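PDB 4AN8: CRISPR-associated protein CasA/Cse1 from Thermus thermophilus, which is part of the Cascade ribonucleoprotein complex and probably takes part in type I-E CRISPR immunity against viruses and plasmids. Local coordinates for residues A[278-292]-A[309-321]. Sequence-based numbering, arbitrary orientation. Where two conformers were deposited one is given.
Sequences RDPMVAQRLDAKGNL and AMLPRQGGKVAAT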
loop_
_atom_site.group_PDB
_atom_site.type_symbol
_atom_site.label_atom_id
_atom_site.label_comp_id
_atom_site.label_asym_id
_atom_site.label_seq_id
_atom_site.Cartn_x
_atom_site.Cartn_y
_atom_site.Cartn_z
ATOM N N ARG A 278 2.170 15.113 -2.768
ATOM C CA ARG A 278 2.177 13.681 -3.028
ATOM C C ARG A 278 2.439 12.976 -1.711
ATOM O O ARG A 278 3.371 13.311 -0.994
ATOM C CB ARG A 278 3.273 13.310 -4.039
ATOM C CG ARG A 278 3.464 11.807 -4.244
ATOM C CD ARG A 278 4.422 11.499 -5.410
ATOM N NE ARG A 278 5.717 12.165 -5.253
ATOM C CZ ARG A 278 6.855 11.526 -5.010
ATOM N NH1 ARG A 278 6.853 10.207 -4.923
ATOM N NH2 ARG A 278 7.989 12.194 -4.871
ATOM N N ASP A 279 1.599 12.013 -1.382
ATOM C CA ASP A 279 1.781 11.243 -0.156
ATOM C C ASP A 279 3.152 10.534 -0.190
ATOM O O ASP A 279 3.567 10.003 -1.213
ATOM C CB ASP A 279 0.619 10.249 0.006
ATOM C CG ASP A 279 0.650 9.524 1.328
ATOM O OD1 ASP A 279 1.552 8.676 1.485
ATOM O OD2 ASP A 279 -0.236 9.766 2.190
ATOM N N PRO A 280 3.879 10.563 0.932
ATOM C CA PRO A 280 5.207 9.931 1.012
ATOM C C PRO A 280 5.190 8.450 0.618
ATOM O O PRO A 280 6.207 7.945 0.164
ATOM C CB PRO A 280 5.553 10.047 2.499
ATOM C CG PRO A 280 4.822 11.283 2.954
ATOM C CD PRO A 280 3.526 11.298 2.161
ATOM N N MET A 281 4.074 7.750 0.799
ATOM C CA MET A 281 4.079 6.321 0.507
ATOM C C MET A 281 3.733 6.010 -0.946
ATOM O O MET A 281 3.703 4.843 -1.364
ATOM C CB MET A 281 3.161 5.579 1.464
ATOM C CG MET A 281 3.731 5.512 2.886
ATOM S SD MET A 281 2.510 4.849 4.047
ATOM C CE MET A 281 3.425 4.981 5.598
ATOM N N VAL A 282 3.486 7.061 -1.724
ATOM C CA VAL A 282 2.953 6.889 -3.057
ATOM C C VAL A 282 4.007 7.188 -4.106
ATOM O O VAL A 282 4.733 8.166 -3.989
ATOM C CB VAL A 282 1.733 7.818 -3.263
ATOM C CG1 VAL A 282 1.318 7.857 -4.722
ATOM C CG2 VAL A 282 0.590 7.393 -2.348
ATOM N N ALA A 283 4.090 6.343 -5.132
ATOM C CA ALA A 283 5.020 6.515 -6.239
ATOM C C ALA A 283 4.286 6.867 -7.539
ATOM O O ALA A 283 3.083 6.659 -7.668
ATOM C CB ALA A 283 5.812 5.281 -6.426
ATOM N N GLN A 284 5.004 7.407 -8.513
ATOM C CA GLN A 284 4.353 7.796 -9.756
ATOM C C GLN A 284 5.150 7.346 -10.969
ATOM O O GLN A 284 6.360 7.072 -10.876
ATOM C CB GLN A 284 4.089 9.303 -9.794
ATOM C CG GLN A 284 2.916 9.751 -8.920
ATOM C CD GLN A 284 2.704 11.263 -8.947
ATOM O OE1 GLN A 284 3.662 12.035 -8.944
ATOM N NE2 GLN A 284 1.440 11.689 -8.993
ATOM N N ARG A 285 4.446 7.269 -12.094
ATOM C CA ARG A 285 5.008 6.831 -13.359
ATOM C C ARG A 285 4.365 7.656 -14.486
ATOM O O ARG A 285 3.302 8.275 -14.287
ATOM C CB ARG A 285 4.700 5.341 -13.525
ATOM C CG ARG A 285 5.130 4.742 -14.824
ATOM C CD ARG A 285 4.194 3.625 -15.290
ATOM N NE ARG A 285 4.537 3.222 -16.652
ATOM C CZ ARG A 285 4.919 2.002 -17.006
ATOM N NH1 ARG A 285 4.982 1.026 -16.107
ATOM N NH2 ARG A 285 5.228 1.755 -18.270
ATOM N N LEU A 286 4.968 7.663 -15.664
ATOM C CA LEU A 286 4.331 8.312 -16.817
ATOM C C LEU A 286 3.502 7.303 -17.607
ATOM O O LEU A 286 3.886 6.144 -17.722
ATOM C CB LEU A 286 5.375 8.936 -17.743
ATOM C CG LEU A 286 6.158 10.131 -17.177
ATOM C CD1 LEU A 286 7.081 10.715 -18.225
ATOM C CD2 LEU A 286 5.201 11.192 -16.645
ATOM N N ASP A 287 2.365 7.728 -18.146
ATOM C CA ASP A 287 1.661 6.886 -19.112
ATOM C C ASP A 287 2.246 7.139 -20.505
ATOM O O ASP A 287 3.212 7.897 -20.653
ATOM C CB ASP A 287 0.146 7.123 -19.096
ATOM C CG ASP A 287 -0.244 8.474 -19.660
ATOM O OD1 ASP A 287 0.617 9.133 -20.283
ATOM O OD2 ASP A 287 -1.418 8.875 -19.485
ATOM N N ALA A 288 1.664 6.512 -21.522
ATOM C CA ALA A 288 2.172 6.674 -22.877
ATOM C C ALA A 288 2.084 8.125 -23.366
ATOM O O ALA A 288 2.866 8.533 -24.219
ATOM C CB ALA A 288 1.476 5.720 -23.838
ATOM N N LYS A 289 1.160 8.914 -22.826
ATOM C CA LYS A 289 1.105 10.281 -23.221
ATOM C C LYS A 289 1.879 11.256 -22.331
ATOM O O LYS A 289 1.714 12.445 -22.444
ATOM C CB LYS A 289 -0.335 10.738 -23.317
ATOM C CG LYS A 289 -0.462 12.160 -23.801
ATOM C CD LYS A 289 -1.881 12.587 -23.939
ATOM C CE LYS A 289 -1.985 14.033 -24.405
ATOM N NZ LYS A 289 -3.391 14.425 -24.531
ATOM N N GLY A 290 2.717 10.753 -21.428
ATOM C CA GLY A 290 3.408 11.642 -20.508
ATOM C C GLY A 290 2.532 12.277 -19.430
ATOM O O GLY A 290 2.849 13.348 -18.903
ATOM N N ASN A 291 1.422 11.631 -19.089
ATOM C CA ASN A 291 0.677 12.014 -17.887
ATOM C C ASN A 291 1.214 11.254 -16.675
ATOM O O ASN A 291 1.535 10.075 -16.791
ATOM C CB ASN A 291 -0.813 11.712 -18.056
ATOM C CG ASN A 291 -1.472 12.600 -19.087
ATOM O OD1 ASN A 291 -1.927 12.124 -20.128
ATOM N ND2 ASN A 291 -1.527 13.900 -18.804
ATOM N N LEU A 292 1.324 11.925 -15.528
ATOM C CA LEU A 292 1.726 11.253 -14.285
ATOM C C LEU A 292 0.581 10.472 -13.647
ATOM O O LEU A 292 -0.498 11.007 -13.398
ATOM C CB LEU A 292 2.317 12.234 -13.267
ATOM C CG LEU A 292 3.772 12.650 -13.515
ATOM C CD1 LEU A 292 4.145 13.829 -12.636
ATOM C CD2 LEU A 292 4.715 11.493 -13.285
ATOM N N ALA A 309 9.739 2.172 -14.084
ATOM C CA ALA A 309 8.946 3.309 -14.506
ATOM C C ALA A 309 8.717 4.338 -13.381
ATOM O O ALA A 309 8.381 5.484 -13.664
ATOM C CB ALA A 309 7.612 2.857 -15.092
ATOM N N MET A 310 8.903 3.948 -12.128
ATOM C CA MET A 310 8.729 4.907 -11.039
ATOM C C MET A 310 9.976 5.808 -10.870
ATOM O O MET A 310 9.900 6.871 -10.258
ATOM C CB MET A 310 8.394 4.186 -9.732
ATOM C CG MET A 310 9.562 3.451 -9.140
ATOM S SD MET A 310 9.088 2.366 -7.787
ATOM C CE MET A 310 10.649 1.606 -7.357
ATOM N N LEU A 311 11.106 5.353 -11.412
ATOM C CA LEU A 311 12.373 6.100 -11.452
ATOM C C LEU A 311 12.318 7.421 -12.236
ATOM O O LEU A 311 11.704 7.503 -13.314
ATOM C CB LEU A 311 13.453 5.227 -12.081
ATOM C CG LEU A 311 14.171 4.184 -11.227
ATOM C CD1 LEU A 311 13.325 3.696 -10.079
ATOM C CD2 LEU A 311 14.605 3.032 -12.103
ATOM N N PRO A 312 12.953 8.468 -11.690
ATOM C CA PRO A 312 13.028 9.762 -12.398
ATOM C C PRO A 312 13.589 9.620 -13.822
ATOM O O PRO A 312 13.046 10.214 -14.757
ATOM C CB PRO A 312 13.977 10.593 -11.519
ATOM C CG PRO A 312 13.817 10.012 -10.134
ATOM C CD PRO A 312 13.551 8.522 -10.341
ATOM N N ARG A 313 14.658 8.844 -13.979
ATOM C CA ARG A 313 15.257 8.621 -15.296
ATOM C C ARG A 313 14.214 8.168 -16.331
ATOM O O ARG A 313 14.447 8.271 -17.541
ATOM C CB ARG A 313 16.387 7.594 -15.220
ATOM C CG ARG A 313 15.889 6.156 -15.217
ATOM C CD ARG A 313 17.026 5.176 -15.039
ATOM N NE ARG A 313 17.983 5.665 -14.056
ATOM C CZ ARG A 313 19.242 5.971 -14.339
ATOM N NH1 ARG A 313 19.699 5.817 -15.576
ATOM N NH2 ARG A 313 20.047 6.419 -13.383
ATOM N N GLN A 314 13.075 7.657 -15.865
ATOM C CA GLN A 314 12.026 7.214 -16.782
ATOM C C GLN A 314 10.837 8.143 -16.734
ATOM O O GLN A 314 9.781 7.846 -17.284
ATOM C CB GLN A 314 11.597 5.785 -16.480
ATOM C CG GLN A 314 12.653 4.745 -16.820
ATOM C CD GLN A 314 12.027 3.413 -17.203
ATOM O OE1 GLN A 314 10.814 3.216 -17.053
ATOM N NE2 GLN A 314 12.848 2.493 -17.702
ATOM N N GLY A 315 11.008 9.280 -16.079
ATOM C CA GLY A 315 9.920 10.226 -15.959
ATOM C C GLY A 315 9.089 10.000 -14.717
ATOM O O GLY A 315 8.125 10.715 -14.494
ATOM N N GLY A 316 9.455 9.014 -13.904
ATOM C CA GLY A 316 8.611 8.644 -12.772
ATOM C C GLY A 316 8.962 9.347 -11.467
ATOM O O GLY A 316 9.826 10.222 -11.444
ATOM N N LYS A 317 8.279 8.978 -10.384
ATOM C CA LYS A 317 8.697 9.397 -9.040
ATOM C C LYS A 317 8.670 8.275 -8.002
ATOM O O LYS A 317 7.658 7.624 -7.801
ATOM C CB LYS A 317 7.875 10.583 -8.557
ATOM C CG LYS A 317 8.477 11.895 -8.940
ATOM C CD LYS A 317 7.403 12.917 -9.152
ATOM C CE LYS A 317 7.966 14.145 -9.831
ATOM N NZ LYS A 317 6.860 15.006 -10.313
ATOM N N VAL A 318 9.801 8.075 -7.343
ATOM C CA VAL A 318 9.923 7.107 -6.269
ATOM C C VAL A 318 9.117 7.576 -5.052
ATOM O O VAL A 318 8.942 8.773 -4.822
ATOM C CB VAL A 318 11.393 6.938 -5.898
ATOM C CG1 VAL A 318 11.570 5.857 -4.862
ATOM C CG2 VAL A 318 12.199 6.597 -7.140
ATOM N N ALA A 319 8.577 6.643 -4.290
ATOM C CA ALA A 319 7.917 7.029 -3.049
ATOM C C ALA A 319 8.984 7.614 -2.119
ATOM O O ALA A 319 10.106 7.069 -2.042
ATOM C CB ALA A 319 7.249 5.809 -2.398
ATOM N N ALA A 320 8.634 8.701 -1.420
ATOM C CA ALA A 320 9.543 9.352 -0.467
ATOM C C ALA A 320 10.010 8.407 0.656
ATOM O O ALA A 320 11.193 8.415 1.031
ATOM C CB ALA A 320 8.907 10.659 0.124
ATOM N N THR A 321 9.096 7.584 1.180
ATOM C CA THR A 321 9.489 6.586 2.176
ATOM C C THR A 321 10.592 5.686 1.654
ATOM O O THR A 321 11.511 5.335 2.387
ATOM C CB THR A 321 8.300 5.707 2.676
ATOM O OG1 THR A 321 7.684 5.010 1.565
ATOM C CG2 THR A 321 7.248 6.574 3.434
HETATM O O HOH W 1 10.484 10.567 -3.867
HETATM O O HOH W 2 6.188 10.151 -2.223
HETATM O O HOH W 3 7.527 6.820 -16.083
#
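Ala309 O and Gln314 O both accept from a water that in turn accepts from Leu286 N, tying these two residues, on either side of the short 3-10 segment 312-313, to strand 284-286. Arg285, modelled in two conformers, lies along Ala309, though the fit there is doubtful; in the conformer given, its NE donates to Leu286 O (3.2 Å), near the guanidinium plane, and NH1 makes a salt bridge with Asp306. Met310 adds a CA-H...O contact to Gln284 O. At Gly315 the backbone passes against the Leu286 side chain, whose CG stands 3.4 Å from Gly315 O. Lys317 then forms a single antiparallel hydrogen-bonded bridge with Gln284: Gln284 N reaches Lys317 O at 2.8 Å, in the carbonyl plane and on a lone pair, whereas Lys317 N approaches Gln284 O at 2.7 Å from well above that carbonyl's plane. The two side chains run side by side in the same direction, and Lys317 CB also sits over the centre of the Arg278 guanidinium. A bend at chi3 (55°) turns the otherwise extended Arg278 so that NH1 donates to Val318 O, near the guanidinium plane but well above that of the carbonyl, at a rather short modelled 2.5 Å; a second, more bent bond from NH1 to Val282 O (3.1 Å) is tilted from the guanidinium plane. A water links NH2 to Val318 O as well. Ala319, the N-cap residue, packs its methyl 4.3 Å from Ala283 CB. Beyond it the helix begins against the 279-282 type I turn: Thr321 N donates almost straight to Pro280 O (3.1 Å), while Thr321 CG2 lies against Met281 CG. The contact thus runs from the two-stranded antiparallel sheet of 284-286 and 292-294 to the start of helix 320-333, with strand 191-195 and helix 241-245 flanking the Pro280 end and helix 372-403 meeting the side chains of Leu311 and Arg313.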